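Local coordinates for protein citrate lyase (Yersinia pestis, PDB 3QLL) that probably acts as a magnesium-dependent carbon–carbon lyase resembling the beta subunit of citrate lyase, with its active site at the mouth of a beta barrel, at residues 106-111 with 133-138; 162-167 with 184-189. All coordinates share one frame; numbering follows the deposited sequence.

Contacts 1 and 2 are both buried, and both pair parallel strands of the same closed barrel. The facing strands of the two contacts, 132-135 and 159-164, are themselves neighbours, so the two contacts form one continuous run of four strands with centres about 10 Å apart. In contact 1 the backbone pairing is short, and beyond it a loop closes over a proline; contact 2 is a longer ladder of backbone bonds, with glycines at tight points. The predicted ligand-binding residues Arg107 and Glu165 sit at or just past the C-terminal ends of their strands. The junction is polar: Lys137 N of contact 1 probably donates to Glu165 OE2 of contact 2 at 2.6 Å.

Contact 1 of 2, residues 106-111 with 133-138; sequences LRINGL and LVLPKT
Pro136 lies against the loop that begins at Ile108, where the third and fourth strands of a TIM-type barrel, joined by helix 114-125 in a right-handed beta-alpha-beta unit, run out at their C-terminal ends. Its ring is turned so that CD comes to 3.1 Å from Ile108 O, while CG reaches Gly110 N at 3.5 Å. Having no N-H to offer, proline suits this point where the ladder stops and the loop bends across the strand end. Before it, Val134 N donates to Leu106 O (2.8 Å), and the return bond from Ile108 N to Val134 O is weak.

Leu133 and Ile108 meet outside the barrel, beneath helices 114-125 and 141-150. Leu133 CD1 touches Ile108 CG2 at 3.7 Å, the two side chains crossing at about a right angle. With Ile108 CG1 between backbone N and carbonyl carbon (chi1 60°) and the chain extended beyond it, CD1 reaches toward Leu135 CD1. Branched aliphatics fill this greasy layer between sheet and helices.

On the inner face Val134 packs its CB against Arg107 CB, 3.8 Å away. The aliphatic part of Arg107 runs over Val134 before the chain bends at chi3 (80°). Its guanidinium, predicted to bind substrate, is salt-bridged to Asp73 through NE. Lower on the chain, Arg107 CG passes 4.1 Å from Pro136 CD.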
ATOM      1  N   LEU A 106     -10.213 -18.397  22.520  1.00 56.61           N
ATOM      2  CA  LEU A 106     -10.503 -17.438  23.584  1.00 61.73           C
ATOM      3  C   LEU A 106      -9.832 -16.095  23.297  1.00 56.55           C
ATOM      4  O   LEU A 106      -8.626 -15.993  23.312  1.00 56.41           O
ATOM      5  CB  LEU A 106     -10.016 -17.978  24.933  1.00 57.62           C
ATOM      6  CG  LEU A 106     -10.155 -17.064  26.154  1.00 59.40           C
ATOM      7  CD1 LEU A 106     -11.615 -16.801  26.597  1.00 59.64           C
ATOM      8  CD2 LEU A 106      -9.347 -17.628  27.318  1.00 62.71           C
ATOM      9  N   ARG A 107     -10.623 -15.052  23.106  1.00 52.33           N
ATOM     10  CA  ARG A 107     -10.058 -13.727  23.051  1.00 56.05           C
ATOM     11  C   ARG A 107     -10.024 -13.087  24.429  1.00 60.26           C
ATOM     12  O   ARG A 107     -11.072 -12.728  25.017  1.00 60.46           O
ATOM     13  CB  ARG A 107     -10.828 -12.834  22.095  1.00 51.65           C
ATOM     14  CG  ARG A 107     -10.275 -11.421  22.131  1.00 48.21           C
ATOM     15  CD  ARG A 107     -10.785 -10.593  20.980  1.00 50.91           C
ATOM     16  NE  ARG A 107     -12.143 -10.101  21.233  1.00 49.31           N
ATOM     17  CZ  ARG A 107     -12.774  -9.245  20.437  1.00 52.85           C
ATOM     18  NH1 ARG A 107     -12.221  -8.844  19.300  1.00 51.95           N
ATOM     19  NH2 ARG A 107     -13.996  -8.857  20.733  1.00 55.38           N
ATOM     20  N   ILE A 108      -8.811 -12.924  24.945  1.00 57.00           N
ATOM     21  CA  ILE A 108      -8.629 -12.245  26.223  1.00 54.21           C
ATOM     22  C   ILE A 108      -8.576 -10.767  25.979  1.00 50.24           C
ATOM     23  O   ILE A 108      -8.531 -10.307  24.843  1.00 53.28           O
ATOM     24  CB  ILE A 108      -7.343 -12.690  26.914  1.00 55.04           C
ATOM     25  CG1 ILE A 108      -6.136 -12.366  26.034  1.00 53.62           C
ATOM     26  CG2 ILE A 108      -7.378 -14.178  27.177  1.00 59.19           C
ATOM     27  CD1 ILE A 108      -4.819 -12.734  26.644  1.00 59.87           C
ATOM     28  N   ASN A 109      -8.575 -10.013  27.055  1.00 53.03           N
ATOM     29  CA  ASN A 109      -8.386  -8.586  26.947  1.00 55.16           C
ATOM     30  C   ASN A 109      -6.923  -8.215  26.631  1.00 59.90           C
ATOM     31  O   ASN A 109      -6.003  -9.049  26.715  1.00 57.70           O
ATOM     32  CB  ASN A 109      -8.849  -7.907  28.225  1.00 55.67           C
ATOM     33  CG  ASN A 109     -10.360  -8.064  28.441  1.00 67.21           C
ATOM     34  OD1 ASN A 109     -11.135  -7.212  27.999  1.00 65.56           O
ATOM     35  ND2 ASN A 109     -10.777  -9.141  29.136  1.00 58.04           N
ATOM     36  N   GLY A 110      -6.716  -6.982  26.185  1.00 59.99           N
ATOM     37  CA  GLY A 110      -5.373  -6.574  25.801  1.00 63.76           C
ATOM     38  C   GLY A 110      -4.331  -6.721  26.910  1.00 63.43           C
ATOM     39  O   GLY A 110      -4.629  -6.579  28.106  1.00 54.49           O
ATOM     40  N   LEU A 111      -3.112  -7.071  26.496  1.00 64.53           N
ATOM     41  CA  LEU A 111      -1.971  -7.186  27.401  1.00 63.94           C
ATOM     42  C   LEU A 111      -1.692  -5.890  28.152  1.00 64.19           C
ATOM     43  O   LEU A 111      -1.179  -5.886  29.283  1.00 62.37           O
ATOM     44  CB  LEU A 111      -0.747  -7.587  26.628  1.00 63.21           C
ATOM     45  CG  LEU A 111      -0.264  -9.004  26.855  1.00 74.75           C
ATOM     46  CD1 LEU A 111       0.874  -9.250  25.861  1.00 70.32           C
ATOM     47  CD2 LEU A 111       0.235  -9.162  28.297  1.00 71.07           C
ATOM     48  N   LEU A 133      -5.632 -18.888  21.393  1.00 49.67           N
ATOM     49  CA  LEU A 133      -5.667 -17.717  22.224  1.00 49.02           C
ATOM     50  C   LEU A 133      -5.653 -16.498  21.312  1.00 49.96           C
ATOM     51  O   LEU A 133      -4.696 -16.273  20.592  1.00 45.96           O
ATOM     52  CB  LEU A 133      -4.461 -17.683  23.161  1.00 55.41           C
ATOM     53  CG  LEU A 133      -4.659 -16.566  24.185  1.00 66.89           C
ATOM     54  CD1 LEU A 133      -5.990 -16.768  24.914  1.00 68.65           C
ATOM     55  CD2 LEU A 133      -3.510 -16.449  25.149  1.00 74.36           C
ATOM     56  N   VAL A 134      -6.724 -15.720  21.325  1.00 48.23           N
ATOM     57  CA  VAL A 134      -6.861 -14.576  20.431  1.00 52.15           C
ATOM     58  C   VAL A 134      -6.484 -13.291  21.173  1.00 47.42           C
ATOM     59  O   VAL A 134      -7.083 -12.945  22.176  1.00 52.68           O
ATOM     60  CB  VAL A 134      -8.308 -14.465  19.846  1.00 44.12           C
ATOM     61  CG1 VAL A 134      -8.430 -13.318  18.860  1.00 41.46           C
ATOM     62  CG2 VAL A 134      -8.702 -15.772  19.184  1.00 48.88           C
ATOM     63  N   LEU A 135      -5.429 -12.632  20.707  1.00 45.51           N
ATOM     64  CA  LEU A 135      -4.913 -11.445  21.369  1.00 48.65           C
ATOM     65  C   LEU A 135      -5.291 -10.164  20.617  1.00 52.66           C
ATOM     66  O   LEU A 135      -4.837  -9.961  19.482  1.00 57.12           O
ATOM     67  CB  LEU A 135      -3.395 -11.541  21.499  1.00 51.84           C
ATOM     68  CG  LEU A 135      -2.791 -10.325  22.199  1.00 56.51           C
ATOM     69  CD1 LEU A 135      -3.208 -10.368  23.680  1.00 47.12           C
ATOM     70  CD2 LEU A 135      -1.258 -10.246  21.996  1.00 56.90           C
ATOM     71  N   PRO A 136      -6.094  -9.285  21.245  1.00 46.91           N
ATOM     72  CA  PRO A 136      -6.497  -8.008  20.644  1.00 44.10           C
ATOM     73  C   PRO A 136      -5.353  -7.032  20.595  1.00 49.88           C
ATOM     74  O   PRO A 136      -4.400  -7.130  21.391  1.00 46.92           O
ATOM     75  CB  PRO A 136      -7.567  -7.468  21.622  1.00 46.69           C
ATOM     76  CG  PRO A 136      -7.247  -8.071  22.873  1.00 50.40           C
ATOM     77  CD  PRO A 136      -6.666  -9.441  22.588  1.00 53.39           C
ATOM     78  N   LYS A 137      -5.458  -6.098  19.663  1.00 53.37           N
ATOM     79  CA  LYS A 137      -4.493  -5.026  19.548  1.00 47.80           C
ATOM     80  C   LYS A 137      -3.041  -5.529  19.529  1.00 51.70           C
ATOM     81  O   LYS A 137      -2.185  -4.996  20.232  1.00 57.03           O
ATOM     82  CB  LYS A 137      -4.703  -4.006  20.674  1.00 47.65           C
ATOM     83  CG  LYS A 137      -4.603  -2.575  20.204  1.00 67.86           C
ATOM     84  CD  LYS A 137      -4.604  -1.572  21.360  1.00 90.83           C
ATOM     85  CE  LYS A 137      -4.549  -0.129  20.845  1.00108.43           C
ATOM     86  NZ  LYS A 137      -5.644   0.225  19.874  1.00120.50           N
ATOM     87  N   THR A 138      -2.767  -6.551  18.729  1.00 48.61           N
ATOM     88  CA  THR A 138      -1.406  -7.038  18.555  1.00 47.75           C
ATOM     89  C   THR A 138      -0.613  -5.992  17.765  1.00 42.46           C
ATOM     90  O   THR A 138      -1.055  -5.554  16.687  1.00 43.33           O
ATOM     91  CB  THR A 138      -1.399  -8.362  17.813  1.00 48.57           C
ATOM     92  OG1 THR A 138      -2.088  -9.315  18.614  1.00 46.56           O
ATOM     93  CG2 THR A 138       0.037  -8.850  17.585  1.00 41.65           C
TER

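Contact 2 of 2, residues 162-167 with 184-189; sequences GIIESV and AGLIFG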
ATOM      1  N   GLY A 162      -3.357 -13.373  16.352  1.00 44.21           N
ATOM      2  CA  GLY A 162      -3.211 -11.954  16.639  1.00 39.04           C
ATOM      3  C   GLY A 162      -4.267 -11.143  15.891  1.00 42.54           C
ATOM      4  O   GLY A 162      -4.734 -11.566  14.825  1.00 39.90           O
ATOM      5  N   ILE A 163      -4.736 -10.051  16.487  1.00 44.55           N
ATOM      6  CA  ILE A 163      -5.645  -9.140  15.782  1.00 42.56           C
ATOM      7  C   ILE A 163      -4.885  -7.875  15.389  1.00 47.82           C
ATOM      8  O   ILE A 163      -4.351  -7.166  16.250  1.00 43.79           O
ATOM      9  CB  ILE A 163      -6.870  -8.754  16.622  1.00 39.27           C
ATOM     10  CG1 ILE A 163      -7.652  -9.997  17.032  1.00 43.49           C
ATOM     11  CG2 ILE A 163      -7.765  -7.756  15.867  1.00 44.08           C
ATOM     12  CD1 ILE A 163      -8.889  -9.665  17.831  1.00 38.50           C
ATOM     13  N   ILE A 164      -4.902  -7.562  14.096  1.00 48.39           N
ATOM     14  CA  ILE A 164      -4.328  -6.341  13.597  1.00 41.05           C
ATOM     15  C   ILE A 164      -5.455  -5.305  13.476  1.00 49.04           C
ATOM     16  O   ILE A 164      -6.258  -5.354  12.564  1.00 45.99           O
ATOM     17  CB  ILE A 164      -3.644  -6.586  12.242  1.00 40.85           C
ATOM     18  CG1 ILE A 164      -2.635  -7.731  12.388  1.00 45.05           C
ATOM     19  CG2 ILE A 164      -2.864  -5.392  11.730  1.00 38.47           C
ATOM     20  CD1 ILE A 164      -1.397  -7.385  13.227  1.00 37.92           C
ATOM     21  N   GLU A 165      -5.558  -4.420  14.468  1.00 55.45           N
ATOM     22  CA  GLU A 165      -6.652  -3.431  14.493  1.00 55.73           C
ATOM     23  C   GLU A 165      -6.144  -1.983  14.614  1.00 51.24           C
ATOM     24  O   GLU A 165      -6.913  -1.102  14.961  1.00 44.18           O
ATOM     25  CB  GLU A 165      -7.657  -3.709  15.617  1.00 50.09           C
ATOM     26  CG  GLU A 165      -7.086  -4.374  16.857  1.00 51.23           C
ATOM     27  CD  GLU A 165      -8.168  -4.867  17.815  1.00 57.97           C
ATOM     28  OE1 GLU A 165      -9.391  -4.783  17.504  1.00 64.96           O
ATOM     29  OE2 GLU A 165      -7.789  -5.420  18.862  1.00 67.37           O
ATOM     30  N   SER A 166      -4.840  -1.762  14.527  1.00 47.19           N
ATOM     31  CA  SER A 166      -4.304  -0.389  14.699  1.00 41.97           C
ATOM     32  C   SER A 166      -3.235  -0.032  13.666  1.00 44.41           C
ATOM     33  O   SER A 166      -2.625  -0.918  13.072  1.00 44.59           O
ATOM     34  CB  SER A 166      -3.759  -0.223  16.123  1.00 40.44           C
ATOM     35  OG  SER A 166      -2.647  -1.083  16.326  1.00 48.11           O
ATOM     36  N   VAL A 167      -3.033   1.264  13.428  1.00 46.73           N
ATOM     37  CA  VAL A 167      -1.950   1.710  12.561  1.00 52.08           C
ATOM     38  C   VAL A 167      -0.576   1.158  13.019  1.00 53.66           C
ATOM     39  O   VAL A 167       0.247   0.730  12.191  1.00 45.55           O
ATOM     40  CB  VAL A 167      -1.882   3.241  12.490  1.00 56.22           C
ATOM     41  CG1 VAL A 167      -0.599   3.664  11.780  1.00 57.78           C
ATOM     42  CG2 VAL A 167      -3.082   3.777  11.756  1.00 59.81           C
ATOM     43  N   ALA A 184      -0.917 -18.869  14.383  1.00 45.77           N
ATOM     44  CA  ALA A 184      -1.655 -19.706  13.436  1.00 49.84           C
ATOM     45  C   ALA A 184      -2.564 -18.928  12.484  1.00 50.81           C
ATOM     46  O   ALA A 184      -3.236 -19.510  11.664  1.00 49.07           O
ATOM     47  CB  ALA A 184      -2.489 -20.748  14.204  1.00 41.75           C
ATOM     48  N   GLY A 185      -2.531 -17.608  12.568  1.00 49.09           N
ATOM     49  CA  GLY A 185      -3.383 -16.766  11.754  1.00 52.65           C
ATOM     50  C   GLY A 185      -3.540 -15.378  12.353  1.00 53.17           C
ATOM     51  O   GLY A 185      -3.274 -15.145  13.539  1.00 54.13           O
ATOM     52  N   LEU A 186      -3.946 -14.439  11.509  1.00 52.64           N
ATOM     53  CA  LEU A 186      -4.221 -13.078  11.941  1.00 45.38           C
ATOM     54  C   LEU A 186      -5.647 -12.647  11.508  1.00 43.68           C
ATOM     55  O   LEU A 186      -6.040 -12.818  10.349  1.00 45.47           O
ATOM     56  CB  LEU A 186      -3.188 -12.128  11.358  1.00 38.64           C
ATOM     57  CG  LEU A 186      -1.758 -12.271  11.881  1.00 40.04           C
ATOM     58  CD1 LEU A 186      -0.821 -11.361  11.092  1.00 34.17           C
ATOM     59  CD2 LEU A 186      -1.691 -11.938  13.410  1.00 30.76           C
ATOM     60  N   ILE A 187      -6.367 -12.022  12.423  1.00 42.24           N
ATOM     61  CA  ILE A 187      -7.657 -11.454  12.143  1.00 41.47           C
ATOM     62  C   ILE A 187      -7.493  -9.933  11.879  1.00 47.82           C
ATOM     63  O   ILE A 187      -6.667  -9.272  12.510  1.00 43.25           O
ATOM     64  CB  ILE A 187      -8.648 -11.678  13.330  1.00 52.40           C
ATOM     65  CG1 ILE A 187      -8.862 -13.172  13.569  1.00 42.91           C
ATOM     66  CG2 ILE A 187      -9.976 -11.001  13.076  1.00 51.05           C
ATOM     67  CD1 ILE A 187      -9.559 -13.490  14.861  1.00 39.33           C
ATOM     68  N   PHE A 188      -8.183  -9.414  10.863  1.00 48.69           N
ATOM     69  CA  PHE A 188      -8.222  -7.973  10.612  1.00 44.68           C
ATOM     70  C   PHE A 188      -9.258  -7.347  11.502  1.00 48.52           C
ATOM     71  O   PHE A 188     -10.400  -7.823  11.585  1.00 46.75           O
ATOM     72  CB  PHE A 188      -8.594  -7.697   9.168  1.00 46.24           C
ATOM     73  CG  PHE A 188      -8.531  -6.236   8.770  1.00 47.34           C
ATOM     74  CD1 PHE A 188      -7.374  -5.490   8.973  1.00 45.31           C
ATOM     75  CD2 PHE A 188      -9.618  -5.625   8.147  1.00 47.90           C
ATOM     76  CE1 PHE A 188      -7.298  -4.151   8.577  1.00 46.04           C
ATOM     77  CE2 PHE A 188      -9.551  -4.275   7.749  1.00 51.39           C
ATOM     78  CZ  PHE A 188      -8.394  -3.541   7.964  1.00 46.75           C
ATOM     79  N   GLY A 189      -8.906  -6.264  12.173  1.00 47.85           N
ATOM     80  CA  GLY A 189      -9.929  -5.582  12.965  1.00 40.74           C
ATOM     81  C   GLY A 189     -10.341  -4.283  12.271  1.00 47.17           C
ATOM     82  O   GLY A 189      -9.842  -3.200  12.636  1.00 42.08           O
TER
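Strands 162-164 and 184-188 run parallel with their axes 4.7 Å apart at closest approach and 32° between their directions, pairing Gly162 with Leu186, Ile163 with Ile187 and Ile164 with Phe188. Ile187 is gripped through both backbone polar atoms: its N donates to Gly162 O (2.9 Å), and its O accepts from Ile164 N. A further bond, Gly189 N to Ile164 O at 2.8 Å, carries the pairing past the strand end. At the other end the bond from Gly162 N to Gly185 O is weak.

Leu186 folds over Gly162, its CD2 lying 3.6 Å from Gly162 CA. The torsion that sets CG anti to the carbonyl carbon (chi1 -68°) starts the chain in this direction; the methyl packs against the bare CA, and Gly162, with no CB, suits this close approach. On the same outer face Ile164 CG1 approaches Leu186 CD1, both beneath helix 173-177; beta-branched and leucine side chains suit the dry layer between strands and helices of this TIM-type barrel. Ile163 and Ile187 face the barrel interior instead, lying side by side and pointing the same way, with CG1 of Ile163 4.2 Å from CB of Ile187.

Beyond the strands Glu165, a predicted magnesium and substrate ligand, rests its CB 3.7 Å from Gly189 O. Glycine at 189, with no CB of its own, suits this close approach of the Glu165 CB. The side chain of Glu165 runs out extended beyond CG; its OE2 is held by Lys137 N, while OE1 lies close to Asp192 OD2, a like-charged pair that a bound magnesium could bridge.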